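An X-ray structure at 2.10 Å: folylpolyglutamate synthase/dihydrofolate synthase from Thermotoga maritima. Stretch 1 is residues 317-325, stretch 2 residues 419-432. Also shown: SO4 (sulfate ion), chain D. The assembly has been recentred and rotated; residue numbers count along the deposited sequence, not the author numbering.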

# COMPACT_ATOMS: atom_id res chain seq x y z
N MET A 317 8.79 17.16 13.15
CA MET A 317 8.33 15.83 12.80
C MET A 317 6.88 15.88 12.49
O MET A 317 6.13 16.54 13.20
CB MET A 317 8.43 14.85 13.93
CG MET A 317 9.74 14.78 14.51
SD MET A 317 10.11 13.05 14.82
CE MET A 317 10.86 12.74 13.19
N TYR A 318 6.53 15.10 11.48
CA TYR A 318 5.16 14.83 11.08
C TYR A 318 4.92 13.34 11.11
O TYR A 318 5.68 12.58 10.55
CB TYR A 318 4.93 15.32 9.68
CG TYR A 318 5.01 16.80 9.61
CD1 TYR A 318 6.20 17.43 9.29
CD2 TYR A 318 3.91 17.56 9.89
CE1 TYR A 318 6.28 18.79 9.26
CE2 TYR A 318 3.97 18.93 9.87
CZ TYR A 318 5.15 19.54 9.55
OH TYR A 318 5.18 20.91 9.56
N ILE A 319 3.84 12.92 11.76
CA ILE A 319 3.42 11.54 11.73
C ILE A 319 2.24 11.51 10.77
O ILE A 319 1.17 12.00 11.09
CB ILE A 319 3.05 11.04 13.13
CG1 ILE A 319 4.25 11.19 14.08
CG2 ILE A 319 2.65 9.56 13.08
CD1 ILE A 319 4.38 12.51 14.86
N LEU A 320 2.48 10.99 9.57
CA LEU A 320 1.48 10.93 8.53
C LEU A 320 0.89 9.55 8.62
O LEU A 320 1.57 8.56 8.38
CB LEU A 320 2.10 11.17 7.14
CG LEU A 320 2.93 12.48 7.02
CD1 LEU A 320 3.70 12.57 5.70
CD2 LEU A 320 2.07 13.68 7.23
N ASP A 321 -0.38 9.48 8.99
CA ASP A 321 -1.05 8.23 9.01
C ASP A 321 -2.45 8.38 8.52
O ASP A 321 -3.24 9.15 9.10
CB ASP A 321 -1.05 7.66 10.42
CG ASP A 321 -1.46 6.20 10.45
OD1 ASP A 321 -0.58 5.35 10.74
OD2 ASP A 321 -2.64 5.81 10.21
N GLY A 322 -2.78 7.62 7.49
CA GLY A 322 -4.08 7.70 6.88
C GLY A 322 -5.23 7.06 7.62
O GLY A 322 -6.31 6.97 7.04
N ALA A 323 -5.01 6.55 8.85
CA ALA A 323 -6.06 6.00 9.71
C ALA A 323 -7.34 6.78 9.48
O ALA A 323 -7.31 8.01 9.48
CB ALA A 323 -5.65 6.10 11.18
N HIS A 324 -8.44 6.06 9.21
CA HIS A 324 -9.77 6.64 9.00
C HIS A 324 -10.87 5.70 9.53
O HIS A 324 -12.05 5.83 9.16
CB HIS A 324 -10.01 6.96 7.52
CG HIS A 324 -9.81 5.77 6.64
ND1 HIS A 324 -8.61 5.51 6.00
CD2 HIS A 324 -10.61 4.72 6.36
CE1 HIS A 324 -8.71 4.38 5.33
NE2 HIS A 324 -9.91 3.88 5.53
N ASN A 325 -10.47 4.76 10.39
CA ASN A 325 -11.32 3.74 11.00
C ASN A 325 -11.09 3.91 12.44
O ASN A 325 -9.98 4.28 12.84
CB ASN A 325 -10.75 2.35 10.80
CG ASN A 325 -11.00 1.83 9.49
OD1 ASN A 325 -11.68 2.44 8.69
ND2 ASN A 325 -10.45 0.68 9.22
N GLY A 419 -6.93 11.03 9.83
CA GLY A 419 -8.39 11.14 9.70
C GLY A 419 -8.89 10.71 8.34
O GLY A 419 -10.02 10.27 8.22
N SER A 420 -8.02 10.82 7.34
CA SER A 420 -8.40 10.75 5.94
C SER A 420 -7.15 10.55 5.11
O SER A 420 -6.19 11.25 5.30
CB SER A 420 -9.05 12.07 5.52
OG SER A 420 -9.08 12.24 4.12
N LEU A 421 -7.18 9.57 4.21
CA LEU A 421 -6.14 9.33 3.21
C LEU A 421 -5.96 10.48 2.23
O LEU A 421 -4.84 10.81 1.88
CB LEU A 421 -6.49 8.08 2.44
CG LEU A 421 -6.29 6.80 3.27
CD1 LEU A 421 -6.81 5.59 2.56
CD2 LEU A 421 -4.81 6.59 3.54
N PHE A 422 -7.07 11.07 1.78
CA PHE A 422 -7.05 12.33 1.01
C PHE A 422 -6.25 13.39 1.75
O PHE A 422 -5.35 13.97 1.20
CB PHE A 422 -8.45 12.87 0.81
CG PHE A 422 -9.13 12.35 -0.37
CD1 PHE A 422 -10.33 11.63 -0.26
CD2 PHE A 422 -8.62 12.57 -1.63
CE1 PHE A 422 -11.02 11.12 -1.40
CE2 PHE A 422 -9.29 12.06 -2.80
CZ PHE A 422 -10.50 11.34 -2.68
N LEU A 423 -6.61 13.64 3.00
CA LEU A 423 -5.88 14.59 3.82
C LEU A 423 -4.38 14.25 3.89
O LEU A 423 -3.51 15.09 3.64
CB LEU A 423 -6.45 14.64 5.23
CG LEU A 423 -5.67 15.55 6.18
CD1 LEU A 423 -5.80 17.03 5.73
CD2 LEU A 423 -6.13 15.35 7.57
N VAL A 424 -4.07 13.02 4.26
CA VAL A 424 -2.66 12.66 4.37
C VAL A 424 -1.89 12.78 3.03
O VAL A 424 -0.79 13.28 2.99
CB VAL A 424 -2.50 11.30 4.99
CG1 VAL A 424 -1.06 10.89 4.97
CG2 VAL A 424 -3.03 11.34 6.45
N GLY A 425 -2.46 12.34 1.93
CA GLY A 425 -1.77 12.38 0.68
C GLY A 425 -1.55 13.80 0.25
O GLY A 425 -0.53 14.11 -0.35
N TYR A 426 -2.49 14.67 0.56
CA TYR A 426 -2.41 16.08 0.20
C TYR A 426 -1.33 16.82 0.95
O TYR A 426 -0.53 17.53 0.38
CB TYR A 426 -3.76 16.70 0.52
CG TYR A 426 -3.94 18.17 0.15
CD1 TYR A 426 -4.29 18.57 -1.14
CD2 TYR A 426 -3.80 19.15 1.13
CE1 TYR A 426 -4.47 19.89 -1.41
CE2 TYR A 426 -3.97 20.45 0.85
CZ TYR A 426 -4.31 20.82 -0.41
OH TYR A 426 -4.48 22.16 -0.59
N VAL A 427 -1.32 16.64 2.24
CA VAL A 427 -0.28 17.21 3.10
C VAL A 427 1.12 16.64 2.84
O VAL A 427 2.10 17.35 2.85
CB VAL A 427 -0.68 16.98 4.57
CG1 VAL A 427 0.49 17.29 5.52
CG2 VAL A 427 -1.92 17.83 4.88
N ARG A 428 1.22 15.34 2.63
CA ARG A 428 2.47 14.73 2.28
C ARG A 428 2.97 15.32 1.02
O ARG A 428 4.17 15.55 0.87
CB ARG A 428 2.28 13.24 2.08
CG ARG A 428 3.57 12.48 2.07
CD ARG A 428 3.47 11.08 1.57
NE ARG A 428 4.73 10.42 1.86
CZ ARG A 428 5.79 10.55 1.12
NH1 ARG A 428 5.70 11.22 -0.01
NH2 ARG A 428 6.92 9.94 1.44
N GLU A 429 2.09 15.55 0.07
CA GLU A 429 2.59 16.06 -1.19
C GLU A 429 3.21 17.45 -0.97
O GLU A 429 4.24 17.77 -1.52
CB GLU A 429 1.52 16.13 -2.27
CG GLU A 429 2.18 16.32 -3.64
CD GLU A 429 1.22 16.40 -4.78
OE1 GLU A 429 0.05 16.15 -4.54
OE2 GLU A 429 1.63 16.76 -5.93
N PHE A 430 2.56 18.26 -0.17
CA PHE A 430 3.03 19.59 -0.01
C PHE A 430 4.30 19.64 0.76
O PHE A 430 5.19 20.40 0.46
CB PHE A 430 1.99 20.46 0.63
CG PHE A 430 2.27 21.91 0.44
CD1 PHE A 430 1.97 22.52 -0.76
CD2 PHE A 430 2.86 22.65 1.46
CE1 PHE A 430 2.26 23.86 -0.94
CE2 PHE A 430 3.15 23.99 1.27
CZ PHE A 430 2.85 24.59 0.08
N LEU A 431 4.38 18.79 1.77
CA LEU A 431 5.55 18.70 2.59
C LEU A 431 6.78 18.24 1.82
O LEU A 431 7.91 18.68 2.07
CB LEU A 431 5.28 17.71 3.73
CG LEU A 431 4.52 18.23 4.97
CD1 LEU A 431 4.30 17.11 5.95
CD2 LEU A 431 5.25 19.41 5.61
N THR A 432 6.57 17.30 0.91
CA THR A 432 7.67 16.72 0.18
C THR A 432 7.92 17.44 -1.12
O THR A 432 9.02 17.39 -1.62
CB THR A 432 7.40 15.24 -0.06
OG1 THR A 432 6.09 15.07 -0.62
CG2 THR A 432 7.33 14.49 1.29
S SO4 D . -10.62 9.15 3.08
O1 SO4 D . -11.14 10.25 3.88
O2 SO4 D . -11.69 8.45 2.41
O3 SO4 D . -9.75 9.66 2.05
O4 SO4 D . -9.88 8.27 3.99

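A β-strand packs its apolar side chains against one side of a nearly antiparallel helix, and the loop that follows the strand closes on the start of that helix through close backbone contacts and a single weak hydrogen bond. The axes of strand 317-320 and helix 421-432 approach to 9.9 Å with 147° between their N-to-C directions, and the two stretches together bury 532 Å². Because the chains run in opposing senses, Tyr318 meets Leu431 far along the helix, whereas Gly322 lies beside Leu421 in its first turn (CA to CA, 4.5 Å).

Strand alternation sets the pattern: Tyr318 and Leu320 point their CA-to-CB bonds toward the helix, while Met317 and Ile319 make no contact with it. On the helix, Val424, Val427 and Leu431 point back, spaced three and four residues apart as one helical face requires. Leu431 CD1 sits over one face of the Tyr318 ring, 3.9 Å from its centroid and 16° off the normal, a CH-pi contact in which a methyl group meets the pi cloud. Leu320 has the largest area covered by the other stretch. Its CB lies 3.8 Å from Val424 CG1, its CD2 lies 4.3 Å from both Val427 CG1 and Leu431 CD1, and its CD1 rests 3.6 Å from Arg428 CG, so the aliphatic part of the arginine also lines this pocket; the Arg428 guanidinium is hydrogen-bonded elsewhere in the structure.

Past the strand, the approach tightens. Gly322 CA is 3.6 Å from Leu421 CD2 and 3.8 Å from Val424 CG2; a CB here would fall 2.2 Å from Leu421 CD2, so the missing side chain makes room for the leucine. Gly419 N donates the weak bond to Ala323 O (3.1 Å, 134°). The positive phi of Gly419 would jam a CB against the preceding carbonyl, which by itself calls for glycine.

Two side-chain bonds brace the loop internally: Ala323 N to Asp321 OD2 at 2.8 Å, and His324 ND1 to Gly322 O at 2.9 Å. The latter helps hold the imidazole near the helix start, with His324 CE1 3.6 Å from Leu421 CD1. Ser420 caps the helix, its OG accepting from Leu423 N (3.1 Å). The same OG donates to sulfate O1 (2.9 Å), while Leu421 N and Phe422 N, free at the helix N-terminus, bind sulfate O4 and O3, each at 3.0 Å. The anion, probably from the crystallisation liquor, thus sits where the helix dipole favours negative charge.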